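Local coordinates for protein transcriptional regulator containing CBS domains (Streptococcus pneumoniae, PDB 6UOF) that probably helps to control transcription, its paired CBS domains forming a regulatory module of the kind that often senses adenosine-containing ligands, at residues 9-12 against 13-16; 25-28 against 29-33; 75-78 against 79-83. All coordinates share one frame; numbering follows the deposited sequence. Where two conformers were deposited one is given.

Contact 1: residues 9-12 against 13-16; sequences YRPS and HEYG
The short helix 12-15, entered directly from strand 10-11 with Pro11 at its N-cap position, shows how a chain can turn from sheet into helix within a few residues. The pivot is Pro11 O, which accepts two backbone bonds, from Glu14 N at 3.0 Å and from Tyr15 N at 3.2 Å. The two donors come from different directions: Glu14 N sits above the carbonyl plane, whereas Tyr15 N lies nearly along the C=O axis, with a straighter N-H...O angle of 168°. The next bond along the chain runs from Gly16 N to Ser12 O at 2.8 Å. Gly16 then leaves the helix with positive phi, at backbone angles that call for glycine.

The proline ring is bordered by two side chains. Glu14 runs alongside it, pointing the same way, and its carboxylate carbon CD comes within 3.6 Å of Pro11 CD. The imidazole of His13 approaches obliquely, His13 CE1 lying 3.6 Å from Pro11 CB; this follows from a chi1 of 58°, which places CG between the backbone N and the carbonyl carbon.

Across the start of the turn, the Arg10 side chain crosses that of Tyr15 at about a right angle, with the two CB atoms 4.0 Å apart. A water donates to Glu14 OE1 and receives a weak bond from Arg10 NH1, joining opposite charges that do not touch directly. The main ionic partner of the guanidinium is Asp115, which meets Arg10 NE, while Tyr15 OH is bonded to Arg38 O. Backbone bonds between Arg10 and Val110 and between Ser12 and Leu108 tie the strand and the first helical residue to strand 107-112. The whole is a short helix with proline at its N-cap position, following an edge strand of a CBS-domain sheet.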
loop_
_atom_site.group_PDB
_atom_site.type_symbol
_atom_site.label_atom_id
_atom_site.label_comp_id
_atom_site.label_asym_id
_atom_site.label_seq_id
_atom_site.Cartn_x
_atom_site.Cartn_y
_atom_site.Cartn_z
ATOM N N TYR A 9 4.659 -11.106 2.294
ATOM C CA TYR A 9 4.641 -9.682 1.888
ATOM C C TYR A 9 5.646 -9.406 0.765
ATOM O O TYR A 9 6.583 -10.195 0.531
ATOM C CB TYR A 9 4.836 -8.761 3.097
ATOM C CG TYR A 9 6.260 -8.403 3.417
ATOM C CD1 TYR A 9 7.116 -9.325 3.994
ATOM C CD2 TYR A 9 6.754 -7.133 3.149
ATOM C CE1 TYR A 9 8.424 -8.989 4.296
ATOM C CE2 TYR A 9 8.064 -6.792 3.424
ATOM C CZ TYR A 9 8.900 -7.724 4.004
ATOM O OH TYR A 9 10.189 -7.387 4.301
ATOM N N ARG A 10 5.398 -8.315 0.052
ATOM C CA ARG A 10 6.259 -7.829 -1.048
ATOM C C ARG A 10 6.985 -6.566 -0.610
ATOM O O ARG A 10 6.342 -5.567 -0.288
ATOM C CB ARG A 10 5.394 -7.513 -2.266
ATOM C CG ARG A 10 4.660 -8.734 -2.791
ATOM C CD ARG A 10 3.727 -8.400 -3.933
ATOM N NE ARG A 10 3.067 -9.590 -4.461
ATOM C CZ ARG A 10 3.319 -10.143 -5.642
ATOM N NH1 ARG A 10 4.130 -9.550 -6.504
ATOM N NH2 ARG A 10 2.762 -11.300 -5.957
ATOM N N PRO A 11 8.333 -6.574 -0.543
ATOM C CA PRO A 11 9.080 -5.368 -0.190
ATOM C C PRO A 11 8.693 -4.175 -1.069
ATOM O O PRO A 11 8.361 -4.354 -2.231
ATOM C CB PRO A 11 10.534 -5.798 -0.402
ATOM C CG PRO A 11 10.516 -7.255 -0.043
ATOM C CD PRO A 11 9.210 -7.757 -0.632
ATOM N N SER A 12 8.814 -2.962 -0.515
ATOM C CA SER A 12 8.318 -1.742 -1.209
ATOM C C SER A 12 8.969 -1.517 -2.579
ATOM O O SER A 12 8.283 -1.015 -3.476
ATOM C CB SER A 12 8.479 -0.533 -0.324
ATOM O OG SER A 12 9.847 -0.323 -0.003
ATOM N N HIS A 13 10.256 -1.827 -2.744
ATOM C CA HIS A 13 10.870 -1.591 -4.080
ATOM C C HIS A 13 10.345 -2.568 -5.138
ATOM O O HIS A 13 10.422 -2.220 -6.332
ATOM C CB HIS A 13 12.387 -1.653 -3.991
ATOM C CG HIS A 13 12.867 -2.956 -3.475
ATOM N ND1 HIS A 13 13.042 -3.187 -2.122
ATOM C CD2 HIS A 13 13.192 -4.105 -4.109
ATOM C CE1 HIS A 13 13.470 -4.425 -1.953
ATOM N NE2 HIS A 13 13.564 -5.007 -3.152
ATOM N N GLU A 14 9.846 -3.740 -4.725
ATOM C CA GLU A 14 9.324 -4.739 -5.693
ATOM C C GLU A 14 7.914 -4.332 -6.116
ATOM O O GLU A 14 7.638 -4.287 -7.331
ATOM C CB GLU A 14 9.216 -6.133 -5.075
ATOM C CG GLU A 14 10.522 -6.740 -4.616
ATOM C CD GLU A 14 10.354 -8.128 -4.009
ATOM O OE1 GLU A 14 9.236 -8.703 -4.106
ATOM O OE2 GLU A 14 11.326 -8.630 -3.417
ATOM N N TYR A 15 7.060 -4.042 -5.131
ATOM C CA TYR A 15 5.628 -3.749 -5.384
ATOM C C TYR A 15 5.410 -2.319 -5.886
ATOM O O TYR A 15 4.600 -2.087 -6.821
ATOM C CB TYR A 15 4.825 -3.977 -4.106
ATOM C CG TYR A 15 3.371 -3.666 -4.314
ATOM C CD1 TYR A 15 2.518 -4.589 -4.881
ATOM C CD2 TYR A 15 2.865 -2.412 -4.000
ATOM C CE1 TYR A 15 1.187 -4.293 -5.116
ATOM C CE2 TYR A 15 1.527 -2.104 -4.216
ATOM C CZ TYR A 15 0.684 -3.048 -4.777
ATOM O OH TYR A 15 -0.632 -2.754 -5.012
ATOM N N GLY A 16 6.124 -1.376 -5.289
ATOM C CA GLY A 16 5.954 0.050 -5.619
ATOM C C GLY A 16 5.521 0.870 -4.419
ATOM O O GLY A 16 4.770 0.384 -3.563
HETATM O O HOH W 1 6.821 -8.415 -5.618
#

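Contact 2: residues 25-28 against 29-33; sequences KDYL and DLVRK
Lys25 and Asp29, one helical turn apart, form a salt bridge in which Lys25 NZ donates to Asp29 OD2 at 2.9 Å. The ammonium group uses the syn lone pair of that oxygen, on the side of the other carboxylate oxygen. The lysine chain is extended as far as CE and then bends, chi4 -65°, bringing NZ back to the acid. Asp29 OD2 also receives a longer bond, 3.3 Å, from the oxygen of a water. That water donates to Asp26 OD1 as well, linking two carboxylates whose like charges stand apart, and the lysine probably eases the repulsion between them. The other oxygen of the second aspartate, Asp26 OD2, accepts from Thr23 N just before the segment.

Beneath these side chains run the i to i+4 bonds of an alpha helix: Asp29 N to Lys25 O, Leu30 N to Asp26 O, and Val31 N to Tyr27 O at 2.9 Å. The next, from Arg32 N to Leu28 O, is weak at 3.3 Å. Helix 24-34 is the connecting helix of a beta-alpha-beta unit between strands 18-19 and 39-42 in the first CBS domain. Lys25, Asp26 and Asp29 lie together on one part of its surface, while Tyr27, Leu30 and Val31 meet Phe39 of strand 39-42.

On that inner flank, Val31 sets CG2 over one face of the Tyr27 ring in a CH-pi contact, 3.7 Å from the centroid and 21° off the ring normal. The methyl is displaced toward the rim, where Tyr27 CZ is 3.5 Å from Val31 CG2. It reaches the ring because CG2 stands anti to the carbonyl carbon of its own residue. Tyr27 OH bonds to Ser37 O, which secures the far end of the ring. Met54 of helix 54-57 packs against both Tyr27 and Val31.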
loop_
_atom_site.group_PDB
_atom_site.type_symbol
_atom_site.label_atom_id
_atom_site.label_comp_id
_atom_site.label_asym_id
_atom_site.label_seq_id
_atom_site.Cartn_x
_atom_site.Cartn_y
_atom_site.Cartn_z
ATOM N N LYS A 25 1.397 12.577 -11.873
ATOM C CA LYS A 25 2.126 12.064 -13.072
ATOM C C LYS A 25 3.016 10.892 -12.640
ATOM O O LYS A 25 3.060 9.867 -13.349
ATOM C CB LYS A 25 2.996 13.147 -13.720
ATOM C CG LYS A 25 3.868 12.658 -14.874
ATOM C CD LYS A 25 4.860 13.684 -15.388
ATOM C CE LYS A 25 5.867 13.113 -16.368
ATOM N NZ LYS A 25 6.755 12.115 -15.727
ATOM N N ASP A 26 3.730 11.046 -11.527
ATOM C CA ASP A 26 4.605 9.953 -11.028
ATOM C C ASP A 26 3.763 8.714 -10.712
ATOM O O ASP A 26 4.221 7.596 -11.015
ATOM C CB ASP A 26 5.390 10.392 -9.793
ATOM C CG ASP A 26 6.360 11.529 -10.047
ATOM O OD1 ASP A 26 6.957 11.558 -11.130
ATOM O OD2 ASP A 26 6.487 12.384 -9.159
ATOM N N TYR A 27 2.578 8.897 -10.130
ATOM C CA TYR A 27 1.671 7.756 -9.819
ATOM C C TYR A 27 1.255 7.057 -11.121
ATOM O O TYR A 27 1.385 5.813 -11.223
ATOM C CB TYR A 27 0.443 8.238 -9.046
ATOM C CG TYR A 27 -0.694 7.253 -9.045
ATOM C CD1 TYR A 27 -0.716 6.164 -8.189
ATOM C CD2 TYR A 27 -1.709 7.366 -9.974
ATOM C CE1 TYR A 27 -1.754 5.246 -8.206
ATOM C CE2 TYR A 27 -2.735 6.438 -10.026
ATOM C CZ TYR A 27 -2.744 5.365 -9.161
ATOM O OH TYR A 27 -3.754 4.447 -9.194
ATOM N N LEU A 28 0.799 7.822 -12.112
ATOM C CA LEU A 28 0.346 7.211 -13.393
ATOM C C LEU A 28 1.504 6.458 -14.057
ATOM O O LEU A 28 1.258 5.367 -14.616
ATOM C CB LEU A 28 -0.238 8.293 -14.308
ATOM C CG LEU A 28 -1.510 8.964 -13.786
ATOM C CD1 LEU A 28 -1.949 10.097 -14.704
ATOM C CD2 LEU A 28 -2.638 7.953 -13.615
ATOM N N ASP A 29 2.720 6.999 -13.987
ATOM C CA ASP A 29 3.897 6.316 -14.579
ATOM C C ASP A 29 4.153 5.005 -13.824
ATOM O O ASP A 29 4.502 3.992 -14.483
ATOM C CB ASP A 29 5.139 7.211 -14.533
ATOM C CG ASP A 29 5.066 8.452 -15.406
ATOM O OD1 ASP A 29 4.205 8.487 -16.322
ATOM O OD2 ASP A 29 5.876 9.375 -15.170
ATOM N N LEU A 30 4.044 5.026 -12.491
ATOM C CA LEU A 30 4.320 3.801 -11.686
ATOM C C LEU A 30 3.261 2.738 -11.993
ATOM O O LEU A 30 3.602 1.542 -12.033
ATOM C CB LEU A 30 4.343 4.145 -10.196
ATOM C CG LEU A 30 4.891 3.039 -9.298
ATOM C CD1 LEU A 30 6.335 2.717 -9.639
ATOM C CD2 LEU A 30 4.752 3.408 -7.839
ATOM N N VAL A 31 2.021 3.170 -12.227
ATOM C CA VAL A 31 0.948 2.196 -12.562
ATOM C C VAL A 31 1.353 1.433 -13.831
ATOM O O VAL A 31 1.210 0.198 -13.864
ATOM C CB VAL A 31 -0.400 2.904 -12.749
ATOM C CG1 VAL A 31 -1.442 1.972 -13.355
ATOM C CG2 VAL A 31 -0.910 3.509 -11.452
ATOM N N ARG A 32 1.885 2.124 -14.830
ATOM C CA ARG A 32 2.234 1.415 -16.094
ATOM C C ARG A 32 3.512 0.588 -15.944
ATOM O O ARG A 32 3.600 -0.472 -16.567
ATOM C CB ARG A 32 2.304 2.433 -17.221
ATOM C CG ARG A 32 0.965 3.136 -17.380
ATOM C CD ARG A 32 0.697 3.656 -18.759
ATOM N NE ARG A 32 0.624 2.556 -19.702
ATOM C CZ ARG A 32 0.520 2.718 -21.006
ATOM N NH1 ARG A 32 0.476 3.940 -21.510
ATOM N NH2 ARG A 32 0.478 1.666 -21.804
ATOM N N LYS A 33 4.454 1.025 -15.124
ATOM C CA LYS A 33 5.714 0.258 -14.947
ATOM C C LYS A 33 5.463 -0.984 -14.092
ATOM O O LYS A 33 6.071 -2.036 -14.406
ATOM C CB LYS A 33 6.789 1.135 -14.302
ATOM C CG LYS A 33 7.491 2.094 -15.251
ATOM C CD LYS A 33 8.636 2.835 -14.598
ATOM C CE LYS A 33 9.544 3.516 -15.599
ATOM N NZ LYS A 33 10.810 3.964 -14.972
HETATM O O HOH W 2 7.756 9.326 -12.477
#

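Contact 3: residues 75-78 against 79-83; sequences FLVG and LSTNI
Two hydrogen bonds join Gly78 to Thr81, and each residue both gives and receives. The backbone pair closes a type I beta turn running from Gly78 to Thr81: Thr81 N donates to Gly78 O at 3.0 Å. Its donor stands well above the carbonyl plane, 60° out of it, rather than on a lone pair. The second bond crosses the turn in the reverse sense, from Gly78 N to Thr81 OG1, again at 3.0 Å and almost straight at 161°. Here the hydroxyl serves as an acceptor. A chi1 of -58° sets OG1 anti to the carbonyl carbon of Thr81 and turns it back toward the glycine amide, so that backbone and side chain grip the turn together.

The van der Waals contacts gather round the same threonine. Val77 and Thr81 cross at about a right angle; Val77 CG1 lies 4.1 Å from Thr81 CG2, and Val77 CB is 3.9 Å from Thr81 OG1. Each CB points toward the other segment, and both side chains also rest on Val5 of helix 5-8 and Val86 of helix 83-93. At the corner, Leu79 and Ser80 point away from the preceding segment.

Backbone bonds tie the stretch to its neighbours. Val77 pairs with Pro99 and Val101 alongside strand 97-101, while Leu79 bonds with Glu6 and Thr81 with Val5. Immediately after the turn, Asn82 takes the N-cap position, its OD1 accepting from Ala84 N, and helix 83-93 begins. A type I turn with a threonine hydroxyl bonded back to its first residue, followed by an asparagine N-cap, thus makes the passage from an extended segment into a helix of the second CBS domain.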
loop_
_atom_site.group_PDB
_atom_site.type_symbol
_atom_site.label_atom_id
_atom_site.label_comp_id
_atom_site.label_asym_id
_atom_site.label_seq_id
_atom_site.Cartn_x
_atom_site.Cartn_y
_atom_site.Cartn_z
ATOM N N PHE A 75 -5.874 0.602 7.969
ATOM C CA PHE A 75 -5.496 -0.822 8.096
ATOM C C PHE A 75 -4.022 -0.968 7.737
ATOM O O PHE A 75 -3.648 -0.735 6.587
ATOM C CB PHE A 75 -6.425 -1.697 7.254
ATOM C CG PHE A 75 -6.207 -3.183 7.383
ATOM C CD1 PHE A 75 -5.762 -3.748 8.570
ATOM C CD2 PHE A 75 -6.572 -4.027 6.350
ATOM C CE1 PHE A 75 -5.591 -5.120 8.682
ATOM C CE2 PHE A 75 -6.415 -5.399 6.470
ATOM C CZ PHE A 75 -5.936 -5.937 7.639
ATOM N N LEU A 76 -3.233 -1.296 8.753
ATOM C CA LEU A 76 -1.775 -1.520 8.634
ATOM C C LEU A 76 -1.453 -2.825 9.347
ATOM O O LEU A 76 -2.116 -3.133 10.355
ATOM C CB LEU A 76 -1.020 -0.364 9.290
ATOM C CG LEU A 76 -1.269 1.012 8.687
ATOM C CD1 LEU A 76 -0.710 2.118 9.578
ATOM C CD2 LEU A 76 -0.703 1.112 7.283
ATOM N N VAL A 77 -0.495 -3.570 8.820
ATOM C CA VAL A 77 -0.086 -4.836 9.487
ATOM C C VAL A 77 1.430 -4.835 9.703
ATOM O O VAL A 77 2.126 -3.977 9.138
ATOM C CB VAL A 77 -0.542 -6.053 8.659
ATOM C CG1 VAL A 77 -2.055 -6.069 8.499
ATOM C CG2 VAL A 77 0.157 -6.105 7.314
ATOM N N GLY A 78 1.885 -5.775 10.528
ATOM C CA GLY A 78 3.315 -6.001 10.788
ATOM C C GLY A 78 3.737 -7.384 10.330
ATOM O O GLY A 78 2.857 -8.209 9.991
ATOM N N LEU A 79 5.042 -7.644 10.370
ATOM C CA LEU A 79 5.588 -8.959 9.941
ATOM C C LEU A 79 4.959 -10.108 10.740
ATOM O O LEU A 79 4.760 -11.187 10.146
ATOM C CB LEU A 79 7.115 -8.937 10.100
ATOM C CG LEU A 79 7.857 -7.954 9.195
ATOM C CD1 LEU A 79 9.352 -7.972 9.469
ATOM C CD2 LEU A 79 7.601 -8.231 7.722
ATOM N N SER A 80 4.689 -9.924 12.039
ATOM C CA SER A 80 4.172 -11.040 12.878
ATOM C C SER A 80 2.652 -11.183 12.775
ATOM O O SER A 80 2.119 -12.126 13.382
ATOM C CB SER A 80 4.576 -10.873 14.318
ATOM O OG SER A 80 3.926 -9.754 14.904
ATOM N N THR A 81 1.976 -10.320 12.008
ATOM C CA THR A 81 0.493 -10.393 11.944
ATOM C C THR A 81 0.031 -11.704 11.286
ATOM O O THR A 81 0.616 -12.100 10.248
ATOM C CB THR A 81 -0.072 -9.178 11.201
ATOM O OG1 THR A 81 0.366 -7.996 11.876
ATOM C CG2 THR A 81 -1.581 -9.205 11.102
ATOM N N ASN A 82 -0.988 -12.340 11.880
ATOM C CA ASN A 82 -1.616 -13.595 11.391
ATOM C C ASN A 82 -2.326 -13.326 10.059
ATOM O O ASN A 82 -3.179 -12.415 10.000
ATOM C CB ASN A 82 -2.614 -14.159 12.409
ATOM C CG ASN A 82 -3.096 -15.561 12.089
ATOM O OD1 ASN A 82 -3.140 -15.984 10.928
ATOM N ND2 ASN A 82 -3.507 -16.287 13.113
ATOM N N ILE A 83 -2.009 -14.113 9.031
ATOM C CA ILE A 83 -2.652 -13.953 7.694
ATOM C C ILE A 83 -4.162 -14.217 7.793
ATOM O O ILE A 83 -4.905 -13.547 7.050
ATOM C CB ILE A 83 -1.965 -14.858 6.650
ATOM C CG1 ILE A 83 -0.581 -14.322 6.285
ATOM C CG2 ILE A 83 -2.822 -15.038 5.411
ATOM C CD1 ILE A 83 -0.594 -12.941 5.671
#

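In the fold
From the N terminus, the chain first meets contact 1, where strand 10-11 turns into helix 12-15; contact 2 follows within helix 24-34, and contact 3 comes much later, at the entry to helix 83-93. Each closes only a local turn, so the three stand in series and none encloses or crosses another. Space brings them together differently. Contact 1 lies between the others, touching contact 2 through Gly16 and Leu30 and contact 3 through Tyr9 and Leu79. Contacts 2 and 3 lie on opposite sides of the chain's centre, with nearest atoms about 16 Å apart. The N-terminal turn thus connects the two CBS regions, its strand joining the sheet of 97-101 and 107-112.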